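Local structure of RND efflux system, outer membrane lipoprotein, NodT family (Burkholderia mallei, 6U94) at residues A[270-281]-A[451-460]; A[323-333]-A[371-382]. The protein probably serves as the outer membrane channel component of an RND-type efflux system. All coordinates share one frame; numbering follows the deposited sequence.

Contact 1 (A[270-281]-A[451-460]); sequences FPAGLPSTLLER and LYKALGGGWV
The CD of Pro-271 sits over one face of the Trp-459 indole, 3.5 Å from the centroid of the six-membered ring and 11° off the normal, a CH-pi contact that suits the rigid, electron-poor methylenes of proline. The Trp-459 side chain takes chi1 of 66°, between its own backbone N and carbonyl carbon, which swings the indole back over the 270-274 loop. Phe-270 meets the same indole obliquely, planes at 66°, while one face of its ring receives Leu-451 CD2 and the backbone N of Tyr-452 stands at its edge.

The third flat group, the Arg-281 guanidinium, is sandwiched between Gly-456 O over one face and Leu-278 CD2 over the other. At its edge, NE bonds to Leu-278 O in the carbonyl plane, on a lone pair, and NH2 reaches Leu-455 O at 3.0 Å from above the plane of that carbonyl. NH1 separately adds a weak bond to Gly-457 O. A bend at chi3 brings the guanidinium over the turn after the helix, within reach of its carbonyls.

Between these groups, Leu-274 CD2 packs on Trp-459 CB at 3.6 Å, Leu-274 CD1 meets Leu-455 CD1, and Leu-279 CD2 rests against Leu-455 CA. Gly-456, with positive phi, closes helix 421-454 in a Schellman motif; with no side chain, it lets its CA come 4.9 Å from the CA of Arg-281.

Carbonyls at the end of a helix and in the turn beyond it probably carry partial negative charge, which would make a guanidinium a fitting partner: Arg-281 gathers carbonyls from both segments, including Leu-278 O and Leu-455 O, two acceptors only 3.1 Å apart, whose mutual repulsion its positive charge probably offsets.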
loop_
_atom_site.group_PDB
_atom_site.type_symbol
_atom_site.label_atom_id
_atom_site.label_comp_id
_atom_site.label_asym_id
_atom_site.label_seq_id
_atom_site.Cartn_x
_atom_site.Cartn_y
_atom_site.Cartn_z
ATOM N N PHE A 270 -8.227 11.131 1.771
ATOM C CA PHE A 270 -9.166 11.111 0.662
ATOM C C PHE A 270 -10.374 11.982 0.993
ATOM O O PHE A 270 -10.930 11.870 2.095
ATOM C CB PHE A 270 -9.606 9.683 0.360
ATOM C CG PHE A 270 -8.503 8.813 -0.164
ATOM C CD1 PHE A 270 -8.102 8.904 -1.493
ATOM C CD2 PHE A 270 -7.866 7.909 0.664
ATOM C CE1 PHE A 270 -7.081 8.103 -1.979
ATOM C CE2 PHE A 270 -6.849 7.106 0.186
ATOM C CZ PHE A 270 -6.454 7.201 -1.139
ATOM N N PRO A 271 -10.797 12.862 0.087
ATOM C CA PRO A 271 -11.963 13.705 0.367
ATOM C C PRO A 271 -13.223 12.868 0.534
ATOM O O PRO A 271 -13.325 11.737 0.053
ATOM C CB PRO A 271 -12.057 14.611 -0.870
ATOM C CG PRO A 271 -10.704 14.547 -1.503
ATOM C CD PRO A 271 -10.194 13.169 -1.218
ATOM N N ALA A 272 -14.194 13.442 1.234
ATOM C CA ALA A 272 -15.487 12.791 1.371
ATOM C C ALA A 272 -16.296 12.951 0.089
ATOM O O ALA A 272 -16.301 14.019 -0.530
ATOM C CB ALA A 272 -16.254 13.376 2.556
ATOM N N GLY A 273 -16.972 11.878 -0.312
ATOM C CA GLY A 273 -17.884 11.943 -1.439
ATOM C C GLY A 273 -17.244 11.881 -2.809
ATOM O O GLY A 273 -17.719 12.548 -3.733
ATOM N N LEU A 274 -16.189 11.095 -2.975
ATOM C CA LEU A 274 -15.551 10.981 -4.278
ATOM C C LEU A 274 -16.504 10.319 -5.272
ATOM O O LEU A 274 -17.050 9.247 -4.978
ATOM C CB LEU A 274 -14.255 10.182 -4.170
ATOM C CG LEU A 274 -13.114 10.934 -3.488
ATOM C CD1 LEU A 274 -11.851 10.090 -3.455
ATOM C CD2 LEU A 274 -12.866 12.260 -4.192
ATOM N N PRO A 275 -16.730 10.920 -6.440
ATOM C CA PRO A 275 -17.664 10.322 -7.404
ATOM C C PRO A 275 -17.076 9.095 -8.087
ATOM O O PRO A 275 -15.874 9.016 -8.356
ATOM C CB PRO A 275 -17.911 11.454 -8.410
ATOM C CG PRO A 275 -16.687 12.317 -8.315
ATOM C CD PRO A 275 -16.249 12.243 -6.872
ATOM N N SER A 276 -17.951 8.125 -8.363
ATOM C CA SER A 276 -17.539 6.914 -9.062
ATOM C C SER A 276 -17.065 7.193 -10.485
ATOM O O SER A 276 -16.354 6.364 -11.065
ATOM C CB SER A 276 -18.691 5.911 -9.084
ATOM O OG SER A 276 -19.907 6.555 -9.430
ATOM N N THR A 277 -17.439 8.340 -11.058
ATOM C CA THR A 277 -16.976 8.688 -12.396
ATOM C C THR A 277 -15.465 8.851 -12.454
ATOM O O THR A 277 -14.894 8.857 -13.550
ATOM C CB THR A 277 -17.656 9.969 -12.877
ATOM O OG1 THR A 277 -17.438 11.018 -11.927
ATOM C CG2 THR A 277 -19.152 9.744 -13.050
ATOM N N LEU A 278 -14.802 8.983 -11.300
ATOM C CA LEU A 278 -13.344 8.973 -11.283
ATOM C C LEU A 278 -12.790 7.686 -11.877
ATOM O O LEU A 278 -11.703 7.694 -12.468
ATOM C CB LEU A 278 -12.828 9.149 -9.855
ATOM C CG LEU A 278 -12.989 10.509 -9.177
ATOM C CD1 LEU A 278 -12.559 10.411 -7.716
ATOM C CD2 LEU A 278 -12.185 11.576 -9.902
ATOM N N LEU A 279 -13.516 6.575 -11.728
ATOM C CA LEU A 279 -13.060 5.293 -12.252
ATOM C C LEU A 279 -13.055 5.242 -13.774
ATOM O O LEU A 279 -12.504 4.292 -14.343
ATOM C CB LEU A 279 -13.925 4.161 -11.695
ATOM C CG LEU A 279 -14.005 4.093 -10.162
ATOM C CD1 LEU A 279 -14.628 2.783 -9.699
ATOM C CD2 LEU A 279 -12.639 4.279 -9.532
ATOM N N GLU A 280 -13.649 6.233 -14.445
ATOM C CA GLU A 280 -13.530 6.309 -15.897
ATOM C C GLU A 280 -12.080 6.480 -16.331
ATOM O O GLU A 280 -11.728 6.117 -17.459
ATOM C CB GLU A 280 -14.381 7.457 -16.440
ATOM C CG GLU A 280 -15.879 7.270 -16.271
ATOM C CD GLU A 280 -16.655 8.560 -16.454
ATOM O OE1 GLU A 280 -16.022 9.605 -16.719
ATOM O OE2 GLU A 280 -17.896 8.530 -16.331
ATOM N N ARG A 281 -11.228 7.025 -15.458
ATOM C CA ARG A 281 -9.815 7.233 -15.756
ATOM C C ARG A 281 -8.956 6.008 -15.473
ATOM O O ARG A 281 -7.743 6.059 -15.700
ATOM C CB ARG A 281 -9.266 8.416 -14.957
ATOM C CG ARG A 281 -10.108 9.672 -15.011
ATOM C CD ARG A 281 -9.736 10.541 -13.828
ATOM N NE ARG A 281 -9.730 9.749 -12.598
ATOM C CZ ARG A 281 -9.101 10.097 -11.479
ATOM N NH1 ARG A 281 -8.413 11.230 -11.424
ATOM N NH2 ARG A 281 -9.153 9.306 -10.416
ATOM N N LEU A 451 -5.088 2.593 -3.012
ATOM C CA LEU A 451 -6.386 3.170 -3.336
ATOM C C LEU A 451 -6.255 4.347 -4.297
ATOM O O LEU A 451 -7.142 4.568 -5.131
ATOM C CB LEU A 451 -7.104 3.599 -2.058
ATOM C CG LEU A 451 -8.502 4.198 -2.233
ATOM C CD1 LEU A 451 -9.431 3.231 -2.959
ATOM C CD2 LEU A 451 -9.078 4.601 -0.885
ATOM N N TYR A 452 -5.163 5.112 -4.198
ATOM C CA TYR A 452 -4.905 6.154 -5.187
ATOM C C TYR A 452 -4.853 5.579 -6.598
ATOM O O TYR A 452 -5.279 6.238 -7.554
ATOM C CB TYR A 452 -3.595 6.878 -4.864
ATOM C CG TYR A 452 -3.038 7.662 -6.036
ATOM C CD1 TYR A 452 -2.100 7.099 -6.893
ATOM C CD2 TYR A 452 -3.454 8.963 -6.287
ATOM C CE1 TYR A 452 -1.595 7.810 -7.973
ATOM C CE2 TYR A 452 -2.954 9.681 -7.357
ATOM C CZ TYR A 452 -2.025 9.101 -8.198
ATOM O OH TYR A 452 -1.520 9.809 -9.265
ATOM N N LYS A 453 -4.326 4.362 -6.748
ATOM C CA LYS A 453 -4.254 3.723 -8.057
ATOM C C LYS A 453 -5.609 3.179 -8.494
ATOM O O LYS A 453 -6.042 3.411 -9.629
ATOM C CB LYS A 453 -3.219 2.600 -8.030
ATOM C CG LYS A 453 -1.812 3.075 -7.748
ATOM C CD LYS A 453 -0.807 2.019 -8.155
ATOM C CE LYS A 453 -0.679 0.936 -7.096
ATOM N NZ LYS A 453 0.389 -0.042 -7.451
ATOM N N ALA A 454 -6.294 2.455 -7.602
ATOM C CA ALA A 454 -7.564 1.828 -7.952
ATOM C C ALA A 454 -8.624 2.844 -8.360
ATOM O O ALA A 454 -9.580 2.479 -9.053
ATOM C CB ALA A 454 -8.073 0.979 -6.783
ATOM N N LEU A 455 -8.484 4.102 -7.941
ATOM C CA LEU A 455 -9.391 5.158 -8.370
ATOM C C LEU A 455 -9.098 5.647 -9.779
ATOM O O LEU A 455 -9.877 6.441 -10.317
ATOM C CB LEU A 455 -9.322 6.350 -7.411
ATOM C CG LEU A 455 -9.792 6.183 -5.966
ATOM C CD1 LEU A 455 -9.511 7.459 -5.181
ATOM C CD2 LEU A 455 -11.269 5.836 -5.911
ATOM N N GLY A 456 -8.005 5.194 -10.386
ATOM C CA GLY A 456 -7.575 5.715 -11.662
ATOM C C GLY A 456 -6.637 6.894 -11.576
ATOM O O GLY A 456 -6.388 7.541 -12.600
ATOM N N GLY A 457 -6.106 7.197 -10.392
ATOM C CA GLY A 457 -5.207 8.321 -10.231
ATOM C C GLY A 457 -5.745 9.395 -9.307
ATOM O O GLY A 457 -5.749 10.578 -9.656
ATOM N N GLY A 458 -6.206 8.990 -8.125
ATOM C CA GLY A 458 -6.619 9.964 -7.128
ATOM C C GLY A 458 -7.912 10.664 -7.501
ATOM O O GLY A 458 -8.858 10.057 -8.014
ATOM N N TRP A 459 -7.952 11.968 -7.234
ATOM C CA TRP A 459 -9.151 12.768 -7.419
ATOM C C TRP A 459 -8.769 14.112 -8.020
ATOM O O TRP A 459 -7.619 14.548 -7.935
ATOM C CB TRP A 459 -9.897 12.981 -6.094
ATOM C CG TRP A 459 -9.128 13.804 -5.096
ATOM C CD1 TRP A 459 -9.180 15.160 -4.938
ATOM C CD2 TRP A 459 -8.193 13.322 -4.122
ATOM N NE1 TRP A 459 -8.334 15.552 -3.926
ATOM C CE2 TRP A 459 -7.718 14.442 -3.409
ATOM C CE3 TRP A 459 -7.710 12.053 -3.784
ATOM C CZ2 TRP A 459 -6.784 14.330 -2.376
ATOM C CZ3 TRP A 459 -6.784 11.945 -2.757
ATOM C CH2 TRP A 459 -6.330 13.077 -2.068
ATOM N N VAL A 460 -9.755 14.772 -8.621
ATOM C CA VAL A 460 -9.544 16.104 -9.173
ATOM C C VAL A 460 -9.704 17.138 -8.065
ATOM O O VAL A 460 -10.440 16.937 -7.092
ATOM C CB VAL A 460 -10.505 16.373 -10.349
ATOM C CG1 VAL A 460 -10.577 15.158 -11.266
ATOM C CG2 VAL A 460 -11.889 16.760 -9.849
#

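Contact 2 (A[323-333]-A[371-382]); sequences LAGLFSGGVAW and IQDAFREVADNL
Leu-323 sits as a knob on segment 371-382 of helix 362-415, among Phe-375, Val-378, Ala-379 and Leu-382, its CD2 3.6 Å from Leu-382 CD1; a branched aliphatic tip fills this hole, and small Ala-379 lets it close in. Leu-326 adds a looser touch on Phe-375. At Phe-327 the ring reaches the helix backbone, CZ lying 3.4 Å from Arg-376 N, while CE1 comes over one face of the Arg-376 guanidinium with the two planes 76° apart. A type II turn from Phe-327 to Gly-330 then brings the chain back, and Val-331 O accepts from Arg-376 NH2 at 3.0 Å (144° at the hydrogen). The arginine's bend at chi3 (-57°) folds its end round to both partners. Last comes Trp-333, whose broad indole is covered on one face by the extended Gln-372 chain, with CG 3.7 Å from the centroid of the five-membered ring in a CH-pi contact; its CZ3 meets Phe-375 CB and its CH2 the Ile-371 methyl CG2. The short helix 321-326 and the turn after it thus cover one flank of helix 362-415, while Glu-377, Val-378, Asn-381 and Leu-382 of that helix touch helix 421-454.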
loop_
_atom_site.group_PDB
_atom_site.type_symbol
_atom_site.label_atom_id
_atom_site.label_comp_id
_atom_site.label_asym_id
_atom_site.label_seq_id
_atom_site.Cartn_x
_atom_site.Cartn_y
_atom_site.Cartn_z
ATOM N N LEU A 323 -21.342 2.584 -1.556
ATOM C CA LEU A 323 -20.388 1.585 -2.027
ATOM C C LEU A 323 -20.487 0.303 -1.210
ATOM O O LEU A 323 -20.500 -0.800 -1.768
ATOM C CB LEU A 323 -18.969 2.152 -1.978
ATOM C CG LEU A 323 -17.848 1.239 -2.478
ATOM C CD1 LEU A 323 -18.149 0.732 -3.881
ATOM C CD2 LEU A 323 -16.525 1.981 -2.459
ATOM N N ALA A 324 -20.559 0.431 0.118
ATOM C CA ALA A 324 -20.731 -0.745 0.962
ATOM C C ALA A 324 -22.063 -1.430 0.696
ATOM O O ALA A 324 -22.163 -2.657 0.808
ATOM C CB ALA A 324 -20.618 -0.356 2.436
ATOM N N GLY A 325 -23.095 -0.657 0.349
ATOM C CA GLY A 325 -24.382 -1.253 0.040
ATOM C C GLY A 325 -24.362 -2.097 -1.219
ATOM O O GLY A 325 -25.077 -3.099 -1.307
ATOM N N LEU A 326 -23.550 -1.708 -2.208
ATOM C CA LEU A 326 -23.431 -2.502 -3.428
ATOM C C LEU A 326 -22.939 -3.911 -3.136
ATOM O O LEU A 326 -23.311 -4.855 -3.840
ATOM C CB LEU A 326 -22.491 -1.818 -4.423
ATOM C CG LEU A 326 -23.101 -0.809 -5.396
ATOM C CD1 LEU A 326 -22.058 -0.337 -6.399
ATOM C CD2 LEU A 326 -24.293 -1.417 -6.110
ATOM N N PHE A 327 -22.108 -4.075 -2.106
ATOM C CA PHE A 327 -21.544 -5.372 -1.762
ATOM C C PHE A 327 -22.108 -5.923 -0.456
ATOM O O PHE A 327 -21.505 -6.819 0.144
ATOM C CB PHE A 327 -20.019 -5.280 -1.700
ATOM C CG PHE A 327 -19.397 -4.830 -2.992
ATOM C CD1 PHE A 327 -19.124 -5.740 -3.999
ATOM C CD2 PHE A 327 -19.102 -3.492 -3.207
ATOM C CE1 PHE A 327 -18.559 -5.327 -5.195
ATOM C CE2 PHE A 327 -18.536 -3.074 -4.395
ATOM C CZ PHE A 327 -18.266 -3.993 -5.394
ATOM N N SER A 328 -23.255 -5.413 -0.009
ATOM C CA SER A 328 -23.920 -5.980 1.156
ATOM C C SER A 328 -24.392 -7.395 0.848
ATOM O O SER A 328 -24.961 -7.661 -0.214
ATOM C CB SER A 328 -25.104 -5.110 1.580
ATOM O OG SER A 328 -26.273 -5.454 0.857
ATOM N N GLY A 329 -24.155 -8.306 1.786
ATOM C CA GLY A 329 -24.414 -9.706 1.547
ATOM C C GLY A 329 -23.321 -10.438 0.798
ATOM O O GLY A 329 -23.430 -11.656 0.611
ATOM N N GLY A 330 -22.275 -9.739 0.360
ATOM C CA GLY A 330 -21.164 -10.410 -0.286
ATOM C C GLY A 330 -21.536 -10.928 -1.663
ATOM O O GLY A 330 -22.314 -10.311 -2.402
ATOM N N VAL A 331 -20.994 -12.107 -1.988
ATOM C CA VAL A 331 -21.090 -12.761 -3.294
ATOM C C VAL A 331 -21.024 -11.731 -4.416
ATOM O O VAL A 331 -20.208 -10.801 -4.379
ATOM C CB VAL A 331 -22.364 -13.626 -3.416
ATOM C CG1 VAL A 331 -21.990 -15.057 -3.766
ATOM C CG2 VAL A 331 -23.200 -13.605 -2.132
ATOM N N ALA A 332 -21.873 -11.894 -5.426
ATOM C CA ALA A 332 -21.959 -10.908 -6.490
ATOM C C ALA A 332 -22.669 -9.653 -5.996
ATOM O O ALA A 332 -23.544 -9.707 -5.126
ATOM C CB ALA A 332 -22.691 -11.489 -7.696
ATOM N N TRP A 333 -22.295 -8.512 -6.572
ATOM C CA TRP A 333 -22.784 -7.243 -6.056
ATOM C C TRP A 333 -24.262 -7.057 -6.392
ATOM O O TRP A 333 -24.869 -7.839 -7.128
ATOM C CB TRP A 333 -21.943 -6.077 -6.586
ATOM C CG TRP A 333 -22.016 -5.811 -8.068
ATOM C CD1 TRP A 333 -22.589 -6.596 -9.027
ATOM C CD2 TRP A 333 -21.486 -4.668 -8.750
ATOM N NE1 TRP A 333 -22.447 -6.012 -10.265
ATOM C CE2 TRP A 333 -21.775 -4.827 -10.122
ATOM C CE3 TRP A 333 -20.794 -3.526 -8.334
ATOM C CZ2 TRP A 333 -21.395 -3.887 -11.079
ATOM C CZ3 TRP A 333 -20.419 -2.591 -9.286
ATOM C CH2 TRP A 333 -20.721 -2.780 -10.643
ATOM N N ILE A 371 -15.929 -3.340 -14.837
ATOM C CA ILE A 371 -16.475 -2.345 -13.922
ATOM C C ILE A 371 -16.745 -2.957 -12.552
ATOM O O ILE A 371 -16.476 -2.332 -11.519
ATOM C CB ILE A 371 -17.740 -1.710 -14.528
ATOM C CG1 ILE A 371 -17.379 -0.915 -15.784
ATOM C CG2 ILE A 371 -18.451 -0.820 -13.510
ATOM C CD1 ILE A 371 -18.577 -0.366 -16.512
ATOM N N GLN A 372 -17.277 -4.182 -12.513
ATOM C CA GLN A 372 -17.516 -4.829 -11.226
ATOM C C GLN A 372 -16.208 -5.080 -10.489
ATOM O O GLN A 372 -16.122 -4.870 -9.274
ATOM C CB GLN A 372 -18.279 -6.139 -11.409
ATOM C CG GLN A 372 -18.629 -6.803 -10.078
ATOM C CD GLN A 372 -19.277 -8.163 -10.234
ATOM O OE1 GLN A 372 -19.410 -8.678 -11.345
ATOM N NE2 GLN A 372 -19.683 -8.756 -9.115
ATOM N N ASP A 373 -15.173 -5.524 -11.210
ATOM C CA ASP A 373 -13.873 -5.737 -10.582
ATOM C C ASP A 373 -13.269 -4.424 -10.103
ATOM O O ASP A 373 -12.605 -4.385 -9.063
ATOM C CB ASP A 373 -12.923 -6.438 -11.551
ATOM C CG ASP A 373 -13.255 -7.903 -11.734
ATOM O OD1 ASP A 373 -14.220 -8.375 -11.100
ATOM O OD2 ASP A 373 -12.552 -8.585 -12.511
ATOM N N ALA A 374 -13.490 -3.336 -10.845
ATOM C CA ALA A 374 -12.951 -2.045 -10.434
ATOM C C ALA A 374 -13.588 -1.569 -9.133
ATOM O O ALA A 374 -12.889 -1.117 -8.218
ATOM C CB ALA A 374 -13.154 -1.012 -11.541
ATOM N N PHE A 375 -14.920 -1.648 -9.040
ATOM C CA PHE A 375 -15.607 -1.243 -7.819
ATOM C C PHE A 375 -15.230 -2.148 -6.656
ATOM O O PHE A 375 -14.937 -1.670 -5.555
ATOM C CB PHE A 375 -17.120 -1.252 -8.035
ATOM C CG PHE A 375 -17.649 -0.002 -8.673
ATOM C CD1 PHE A 375 -17.529 0.198 -10.045
ATOM C CD2 PHE A 375 -18.273 0.971 -7.909
ATOM C CE1 PHE A 375 -18.020 1.352 -10.637
ATOM C CE2 PHE A 375 -18.766 2.123 -8.490
ATOM C CZ PHE A 375 -18.637 2.314 -9.863
ATOM N N ARG A 376 -15.238 -3.464 -6.884
ATOM C CA ARG A 376 -14.853 -4.405 -5.839
ATOM C C ARG A 376 -13.440 -4.129 -5.347
ATOM O O ARG A 376 -13.170 -4.182 -4.142
ATOM C CB ARG A 376 -14.977 -5.839 -6.355
ATOM C CG ARG A 376 -14.663 -6.910 -5.312
ATOM C CD ARG A 376 -14.899 -8.307 -5.872
ATOM N NE ARG A 376 -16.268 -8.479 -6.352
ATOM C CZ ARG A 376 -17.296 -8.799 -5.571
ATOM N NH1 ARG A 376 -17.112 -8.978 -4.268
ATOM N NH2 ARG A 376 -18.510 -8.937 -6.089
ATOM N N GLU A 377 -12.528 -3.817 -6.270
ATOM C CA GLU A 377 -11.159 -3.488 -5.887
ATOM C C GLU A 377 -11.111 -2.236 -5.019
ATOM O O GLU A 377 -10.310 -2.150 -4.081
ATOM C CB GLU A 377 -10.313 -3.304 -7.142
ATOM C CG GLU A 377 -8.848 -3.053 -6.902
ATOM C CD GLU A 377 -8.057 -3.045 -8.199
ATOM O OE1 GLU A 377 -8.386 -2.249 -9.109
ATOM O OE2 GLU A 377 -7.122 -3.856 -8.318
ATOM N N VAL A 378 -11.954 -1.249 -5.327
ATOM C CA VAL A 378 -11.974 -0.024 -4.537
ATOM C C VAL A 378 -12.517 -0.301 -3.139
ATOM O O VAL A 378 -11.963 0.170 -2.138
ATOM C CB VAL A 378 -12.789 1.061 -5.262
ATOM C CG1 VAL A 378 -13.133 2.197 -4.303
ATOM C CG2 VAL A 378 -12.011 1.587 -6.466
ATOM N N ALA A 379 -13.605 -1.071 -3.048
ATOM C CA ALA A 379 -14.171 -1.406 -1.745
ATOM C C ALA A 379 -13.193 -2.233 -0.917
ATOM O O ALA A 379 -13.102 -2.061 0.304
ATOM C CB ALA A 379 -15.492 -2.152 -1.924
ATOM N N ASP A 380 -12.445 -3.129 -1.570
ATOM C CA ASP A 380 -11.522 -3.995 -0.844
ATOM C C ASP A 380 -10.376 -3.201 -0.230
ATOM O O ASP A 380 -9.950 -3.487 0.895
ATOM C CB ASP A 380 -10.987 -5.087 -1.772
ATOM C CG ASP A 380 -11.995 -6.194 -2.011
ATOM O OD1 ASP A 380 -13.132 -6.087 -1.505
ATOM O OD2 ASP A 380 -11.649 -7.175 -2.703
ATOM N N ASN A 381 -9.858 -2.204 -0.950
ATOM C CA ASN A 381 -8.758 -1.419 -0.404
ATOM C C ASN A 381 -9.229 -0.476 0.694
ATOM O O ASN A 381 -8.454 -0.150 1.599
ATOM C CB ASN A 381 -8.059 -0.638 -1.515
ATOM C CG ASN A 381 -7.088 -1.495 -2.306
ATOM O OD1 ASN A 381 -5.973 -1.757 -1.862
ATOM N ND2 ASN A 381 -7.507 -1.927 -3.493
ATOM N N LEU A 382 -10.481 -0.020 0.627
ATOM C CA LEU A 382 -11.027 0.794 1.706
ATOM C C LEU A 382 -11.214 -0.034 2.971
ATOM O O LEU A 382 -10.931 0.438 4.078
ATOM C CB LEU A 382 -12.353 1.417 1.272
ATOM C CG LEU A 382 -12.302 2.594 0.296
ATOM C CD1 LEU A 382 -13.632 2.712 -0.428
ATOM C CD2 LEU A 382 -11.988 3.879 1.045
#

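Contact 1 and contact 2 have centres 15 Å apart and lie on the same side of the chain's centre. Along the chain the order is 270-281, 323-333, 371-382, 451-460, so contact 2 falls wholly between the two halves of contact 1. The bridge is helix 362-415: it carries 371-382 and packs against helix 421-454, which follows it in the chain and ends in contact 1. Leu-382 CD2 meets Leu-451 CD2 at 3.6 Å, and Phe-375 touches Ser-276 and Leu-279. The two contacts thus adjoin across helix 362-415, and segments far apart in sequence, 270-281 and 451-460, meet beside this helix pair, tying the loops to the helical body.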